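Local coordinates for protein zebrafish RNase5 (Danio rerio, PDB 3LJE) that probably cleaves RNA as a secreted ribonuclease of the pancreatic ribonuclease (RNase A) superfamily, in its angiogenin-related branch of fish enzymes, at residues E47-Q53 with P81-L87; I59-C63 with L109-W115. Where two conformers were deposited one is given. Numbering follows the deposited sequence.

Contact 1: E47-Q53 with P81-L87; sequences EVNTFIQ and PVVTCKL
Two antiparallel strands satisfy each other's backbones at every second residue, and 47-53 with 81-87 shows the principle in regular form. Their axes come within 4.6 Å, at 163° between N-to-C directions. Asn49-Cys85 and Phe51-Val83 are hydrogen-bonded pairs: Asn49 N to Cys85 O (3.0 Å), Cys85 N to Asn49 O (2.9 Å), Phe51 N to Val83 O (2.8 Å) and Val83 N to Phe51 O (2.9 Å). Leu87 N to Glu47 O and Gln53 N to Pro81 O, both 2.8 Å, close the ends. Between them Val48-Lys86, Thr50-Thr84 and Ile52-Val82 are non-hydrogen-bonded; the outward-facing backbone groups of Val82, Thr84 and Lys86 hydrogen-bond to the backbone of Ser103, Thr101 and Arg99 of strand 97-112, while Thr50 O accepts from His18 ND1 and Ile52 makes backbone hydrogen bonds with His18 and Asp20.

On the Thr50 face, both threonines are m rotamers and their hydroxyls, Thr50 OG1 and Thr84 OG1, hydrogen-bond at 3.0 Å; Glu121 also bonds Thr50 OG1. On the other face Phe51 (m) meets Cys85 SG with its ring edge, CE2 to SG 3.8 Å, and Cys85 is disulfide-bonded to Cys28. Asn49 (t) hydrogen-bonds Gln17 O through ND2 and Lys46 NZ through OD1, and Gln53 NE2 bonds Met23 O. Thr50 bonded to His18, at the end of helix 8-18, on a strand of the curved antiparallel sheet, is consistent with the active-site cleft of the RNase A fold.

Contact 2: I59-C63 with L109-W115; sequences ITTVC and LGCDKGW
A disulfide can fasten a helix end to a hairpin with no direct hydrogen bond between them, as happens where 59-63 meets 109-115. Residues 59-63 keep helix-like backbone angles through Val62, with Val62 N to Ile59 O at 2.9 Å and Cys63 N to Thr60 O at 2.8 Å; Cys63 departs from them, at phi/psi -89/2. The extended residues 109-112 run into a type I' turn, Asp112 to Trp115, closed by Asp112 N to Trp115 O (2.8 Å) and Trp115 N to Asp112 O (3.0 Å). Lys113 (54/39) and Gly114 (89/-1) hold its left-handed corners.

Cys63 and Cys111, both m, point at each other and join SG to SG at 2.0 Å with chi3 -79°. This link between the end of short helix 56-60 and the hairpin of strands 97-112 and 115-119 belongs to the disulfide-braced RNase A fold. Beside it Leu109, m,t, places CD1 3.8 Å from Ile59 CG2 and 3.7 Å from Val62 CB; Ile59 is also m,t and Val62 is t, and Phe14 of helix 8-18 touches both Leu109 and Ile59.

Toward the turn, Gly114 O lies 3.4 Å from both Cys63 CB and Thr60 CG2. Thr60 (m) spends its hydroxyl on Lys56 O, turning CG2 to within 4.2 Å of Trp115 CE3. One water donates to Thr60 O (3.2 Å) and Gly114 O (2.7 Å). Trp115 (chi1 m, chi2 93°) directs CA-to-CB away and its ring meets Tyr11 edge-to-face. Lys113 NZ is salt-bridged to Asp112 OD1 (2.8 Å) and to Asp6, and Asp112 OD2 to Arg10.

How the contacts relate
Both contacts draw on one antiparallel sheet, through the neighbouring strands 80-89 and 97-112, yet hold it differently. Contact 1 lies about 7 Å from the centre of the chain and contact 2 about 13 Å, measured between centres; both are partly buried, contact 1 with Glu47 and Lys86 exposed, contact 2 with no exposed residue among those that touch. Contact 1 pairs strand with strand through regular backbone bonds, its disulfide leading outside the pair, whereas contact 2 joins a helix end to a strand and the turn after it by a disulfide across the pair, apolar packing and a water. Their segments alternate along the chain, and Ile52 CG2 packs against Ile59 CD1 at 3.6 Å, Phe14 touching both.

Contact 1: E47-Q53 with P81-L87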
loop_
_atom_site.group_PDB
_atom_site.type_symbol
_atom_site.label_atom_id
_atom_site.label_comp_id
_atom_site.label_asym_id
_atom_site.label_seq_id
_atom_site.Cartn_x
_atom_site.Cartn_y
_atom_site.Cartn_z
ATOM N N GLU A 47 -8.671 -8.619 2.870
ATOM C CA GLU A 47 -9.083 -8.189 4.202
ATOM C C GLU A 47 -8.673 -6.748 4.580
ATOM O O GLU A 47 -9.462 -6.025 5.173
ATOM C CB GLU A 47 -8.448 -9.163 5.252
ATOM C CG GLU A 47 -8.947 -10.505 5.189
ATOM C CD GLU A 47 -10.329 -10.653 5.858
ATOM O OE1 GLU A 47 -10.912 -11.738 5.706
ATOM O OE2 GLU A 47 -10.822 -9.734 6.540
ATOM N N VAL A 48 -7.436 -6.369 4.282
ATOM C CA VAL A 48 -6.931 -5.024 4.771
ATOM C C VAL A 48 -6.003 -4.471 3.717
ATOM O O VAL A 48 -5.144 -5.190 3.165
ATOM C CB VAL A 48 -6.364 -5.055 6.205
ATOM C CG1 VAL A 48 -5.754 -3.710 6.563
ATOM C CG2 VAL A 48 -7.450 -5.428 7.215
ATOM N N ASN A 49 -6.137 -3.166 3.368
ATOM C CA ASN A 49 -5.168 -2.669 2.416
ATOM C C ASN A 49 -5.013 -1.168 2.701
ATOM O O ASN A 49 -5.987 -0.386 2.674
ATOM C CB ASN A 49 -5.697 -2.848 0.974
ATOM C CG ASN A 49 -4.672 -2.422 -0.063
ATOM O OD1 ASN A 49 -3.804 -3.216 -0.440
ATOM N ND2 ASN A 49 -4.726 -1.124 -0.491
ATOM N N THR A 50 -3.768 -0.788 2.961
ATOM C CA THR A 50 -3.539 0.601 3.198
ATOM C C THR A 50 -3.016 1.363 1.980
ATOM O O THR A 50 -2.048 0.961 1.315
ATOM C CB THR A 50 -2.448 0.693 4.374
ATOM O OG1 THR A 50 -3.026 0.026 5.473
ATOM C CG2 THR A 50 -2.026 2.228 4.677
ATOM N N PHE A 51 -3.551 2.582 1.811
ATOM C CA PHE A 51 -3.056 3.512 0.807
ATOM C C PHE A 51 -2.274 4.650 1.495
ATOM O O PHE A 51 -2.808 5.326 2.385
ATOM C CB PHE A 51 -4.258 4.150 0.053
ATOM C CG PHE A 51 -5.020 3.115 -0.732
ATOM C CD1 PHE A 51 -4.541 2.756 -2.036
ATOM C CD2 PHE A 51 -6.163 2.487 -0.183
ATOM C CE1 PHE A 51 -5.252 1.734 -2.781
ATOM C CE2 PHE A 51 -6.861 1.513 -0.939
ATOM C CZ PHE A 51 -6.401 1.147 -2.216
ATOM N N ILE A 52 -1.034 4.816 1.095
ATOM C CA ILE A 52 -0.201 5.862 1.667
ATOM C C ILE A 52 -0.569 7.122 0.843
ATOM O O ILE A 52 -0.475 7.148 -0.420
ATOM C CB ILE A 52 1.280 5.569 1.437
ATOM C CG1 ILE A 52 1.638 4.185 2.106
ATOM C CG2 ILE A 52 2.158 6.792 2.008
ATOM C CD1 ILE A 52 3.049 3.670 1.499
ATOM N N GLN A 53 -0.908 8.204 1.563
ATOM C CA GLN A 53 -1.279 9.491 0.866
ATOM C C GLN A 53 -0.104 10.321 0.528
ATOM O O GLN A 53 0.128 11.372 1.106
ATOM C CB GLN A 53 -2.313 10.243 1.758
ATOM C CG GLN A 53 -3.612 9.481 1.857
ATOM C CD GLN A 53 -4.484 10.169 2.916
ATOM O OE1 GLN A 53 -4.033 10.215 4.105
ATOM N NE2 GLN A 53 -5.746 10.659 2.542
ATOM N N PRO A 81 0.903 10.082 6.197
ATOM C CA PRO A 81 -0.545 10.015 6.213
ATOM C C PRO A 81 -1.019 8.783 5.488
ATOM O O PRO A 81 -0.586 8.513 4.367
ATOM C CB PRO A 81 -0.999 11.273 5.486
ATOM C CG PRO A 81 0.097 11.537 4.494
ATOM C CD PRO A 81 1.290 10.729 4.932
ATOM N N VAL A 82 -1.935 8.039 6.051
ATOM C CA VAL A 82 -2.453 6.857 5.373
ATOM C C VAL A 82 -3.941 6.697 5.555
ATOM O O VAL A 82 -4.523 7.184 6.519
ATOM C CB VAL A 82 -1.815 5.488 5.866
ATOM C CG1 VAL A 82 -0.192 5.565 5.712
ATOM C CG2 VAL A 82 -2.272 5.157 7.371
ATOM N N VAL A 83 -4.551 5.976 4.603
ATOM C CA VAL A 83 -5.946 5.576 4.753
ATOM C C VAL A 83 -5.946 4.065 4.681
ATOM O O VAL A 83 -5.467 3.486 3.665
ATOM C CB VAL A 83 -6.858 6.126 3.610
ATOM C CG1 VAL A 83 -8.212 5.231 3.572
ATOM C CG2 VAL A 83 -7.064 7.613 3.836
ATOM N N THR A 84 -6.398 3.412 5.745
ATOM C CA THR A 84 -6.508 1.954 5.768
ATOM C C THR A 84 -7.918 1.461 5.498
ATOM O O THR A 84 -8.897 1.918 6.181
ATOM C CB THR A 84 -6.035 1.390 7.126
ATOM O OG1 THR A 84 -4.650 1.759 7.283
ATOM C CG2 THR A 84 -6.153 -0.122 7.133
ATOM N N CYS A 85 -8.071 0.542 4.504
ATOM C CA CYS A 85 -9.409 0.039 4.140
ATOM C C CYS A 85 -9.534 -1.359 4.742
ATOM O O CYS A 85 -8.694 -2.151 4.443
ATOM C CB CYS A 85 -9.545 -0.075 2.585
ATOM S SG CYS A 85 -9.468 1.605 1.868
ATOM N N LYS A 86 -10.527 -1.619 5.601
ATOM C CA LYS A 86 -10.685 -2.947 6.217
ATOM C C LYS A 86 -12.020 -3.527 5.815
ATOM O O LYS A 86 -13.033 -2.880 5.908
ATOM C CB LYS A 86 -10.666 -2.894 7.755
ATOM C CG LYS A 86 -9.485 -2.151 8.258
ATOM C CD LYS A 86 -9.479 -1.961 9.822
ATOM C CE LYS A 86 -8.767 -0.566 10.082
ATOM N NZ LYS A 86 -7.403 -0.813 10.717
ATOM N N LEU A 87 -11.984 -4.762 5.428
ATOM C CA LEU A 87 -13.139 -5.460 4.948
ATOM C C LEU A 87 -14.147 -5.621 6.068
ATOM O O LEU A 87 -13.791 -6.127 7.156
ATOM C CB LEU A 87 -12.693 -6.780 4.472
ATOM C CG LEU A 87 -13.811 -7.585 3.835
ATOM C CD1 LEU A 87 -14.232 -6.918 2.483
ATOM C CD2 LEU A 87 -13.254 -9.031 3.552
#

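Contact 2: I59-C63 with L109-W115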
loop_
_atom_site.group_PDB
_atom_site.type_symbol
_atom_site.label_atom_id
_atom_site.label_comp_id
_atom_site.label_asym_id
_atom_site.label_seq_id
_atom_site.Cartn_x
_atom_site.Cartn_y
_atom_site.Cartn_z
ATOM N N ILE A 59 7.627 8.490 -1.155
ATOM C CA ILE A 59 7.545 7.187 -0.456
ATOM C C ILE A 59 8.850 6.414 -0.772
ATOM O O ILE A 59 9.385 5.728 0.130
ATOM C CB ILE A 59 6.345 6.396 -0.972
ATOM C CG1 ILE A 59 5.048 7.098 -0.490
ATOM C CG2 ILE A 59 6.306 4.949 -0.416
ATOM C CD1 ILE A 59 3.804 6.534 -1.234
ATOM N N THR A 60 9.338 6.537 -1.996
ATOM C CA THR A 60 10.571 5.796 -2.375
ATOM C C THR A 60 11.786 6.208 -1.501
ATOM O O THR A 60 12.721 5.407 -1.302
ATOM C CB THR A 60 10.776 5.961 -3.910
ATOM O OG1 THR A 60 9.673 5.305 -4.545
ATOM C CG2 THR A 60 12.130 5.314 -4.428
ATOM N N THR A 61 11.794 7.452 -0.994
ATOM C CA THR A 61 12.899 7.883 -0.091
ATOM C C THR A 61 12.985 7.001 1.165
ATOM O O THR A 61 14.036 6.957 1.786
ATOM C CB THR A 61 12.760 9.400 0.415
ATOM O OG1 THR A 61 11.594 9.551 1.241
ATOM C CG2 THR A 61 12.714 10.349 -0.830
ATOM N N VAL A 62 11.886 6.334 1.533
ATOM C CA VAL A 62 11.986 5.398 2.676
ATOM C C VAL A 62 12.980 4.251 2.336
ATOM O O VAL A 62 13.657 3.684 3.248
ATOM C CB VAL A 62 10.612 4.803 3.027
ATOM C CG1 VAL A 62 10.704 3.794 4.242
ATOM C CG2 VAL A 62 9.737 5.990 3.506
ATOM N N CYS A 63 13.081 3.941 1.050
ATOM C CA CYS A 63 13.986 2.872 0.619
ATOM C C CYS A 63 15.365 3.494 0.345
ATOM O O CYS A 63 16.274 2.806 -0.167
ATOM C CB CYS A 63 13.486 2.219 -0.687
ATOM S SG CYS A 63 12.022 1.200 -0.400
ATOM N N LEU A 109 8.285 -0.613 4.871
ATOM C CA LEU A 109 8.294 -1.125 3.499
ATOM C C LEU A 109 9.351 -2.180 3.241
ATOM O O LEU A 109 10.393 -2.163 3.915
ATOM C CB LEU A 109 8.643 0.020 2.571
ATOM C CG LEU A 109 7.790 1.334 2.680
ATOM C CD1 LEU A 109 8.285 2.375 1.575
ATOM C CD2 LEU A 109 6.285 0.992 2.639
ATOM N N GLY A 110 9.069 -3.080 2.307
ATOM C CA GLY A 110 10.097 -3.988 1.772
ATOM C C GLY A 110 10.626 -3.168 0.623
ATOM O O GLY A 110 9.854 -2.440 -0.094
ATOM N N CYS A 111 11.946 -3.216 0.414
ATOM C CA CYS A 111 12.623 -2.465 -0.630
ATOM C C CYS A 111 13.573 -3.392 -1.391
ATOM O O CYS A 111 14.126 -4.331 -0.809
ATOM C CB CYS A 111 13.501 -1.376 -0.010
ATOM S SG CYS A 111 12.578 -0.167 1.016
ATOM N N ASP A 112 13.754 -3.095 -2.651
ATOM C CA ASP A 112 14.656 -3.893 -3.491
ATOM C C ASP A 112 15.442 -2.979 -4.400
ATOM O O ASP A 112 14.906 -2.288 -5.285
ATOM C CB ASP A 112 13.872 -4.954 -4.279
ATOM C CG ASP A 112 14.817 -6.026 -4.912
ATOM O OD1 ASP A 112 16.055 -5.792 -4.977
ATOM O OD2 ASP A 112 14.287 -7.052 -5.304
ATOM N N LYS A 113 16.753 -2.933 -4.136
ATOM C CA LYS A 113 17.640 -2.062 -4.910
ATOM C C LYS A 113 17.176 -0.591 -4.929
ATOM O O LYS A 113 17.337 0.067 -5.949
ATOM C CB LYS A 113 17.768 -2.564 -6.364
ATOM C CG LYS A 113 18.470 -4.002 -6.545
ATOM C CD LYS A 113 18.318 -4.536 -7.997
ATOM C CE LYS A 113 18.426 -6.067 -8.126
ATOM N NZ LYS A 113 17.431 -6.846 -7.195
ATOM N N GLY A 114 16.661 -0.101 -3.790
ATOM C CA GLY A 114 16.226 1.269 -3.636
ATOM C C GLY A 114 14.736 1.505 -4.014
ATOM O O GLY A 114 14.254 2.674 -3.958
ATOM N N TRP A 115 14.024 0.464 -4.456
ATOM C CA TRP A 115 12.572 0.697 -4.858
ATOM C C TRP A 115 11.636 0.003 -3.916
ATOM O O TRP A 115 11.895 -1.147 -3.489
ATOM C CB TRP A 115 12.293 0.115 -6.245
ATOM C CG TRP A 115 13.187 0.679 -7.278
ATOM C CD1 TRP A 115 14.412 0.172 -7.720
ATOM C CD2 TRP A 115 13.014 1.929 -7.914
ATOM N NE1 TRP A 115 14.994 1.068 -8.597
ATOM C CE2 TRP A 115 14.163 2.148 -8.743
ATOM C CE3 TRP A 115 12.006 2.893 -7.869
ATOM C CZ2 TRP A 115 14.310 3.311 -9.520
ATOM C CZ3 TRP A 115 12.132 4.042 -8.617
ATOM C CH2 TRP A 115 13.280 4.252 -9.442
HETATM O O HOH W 1 15.416 4.892 -2.873
#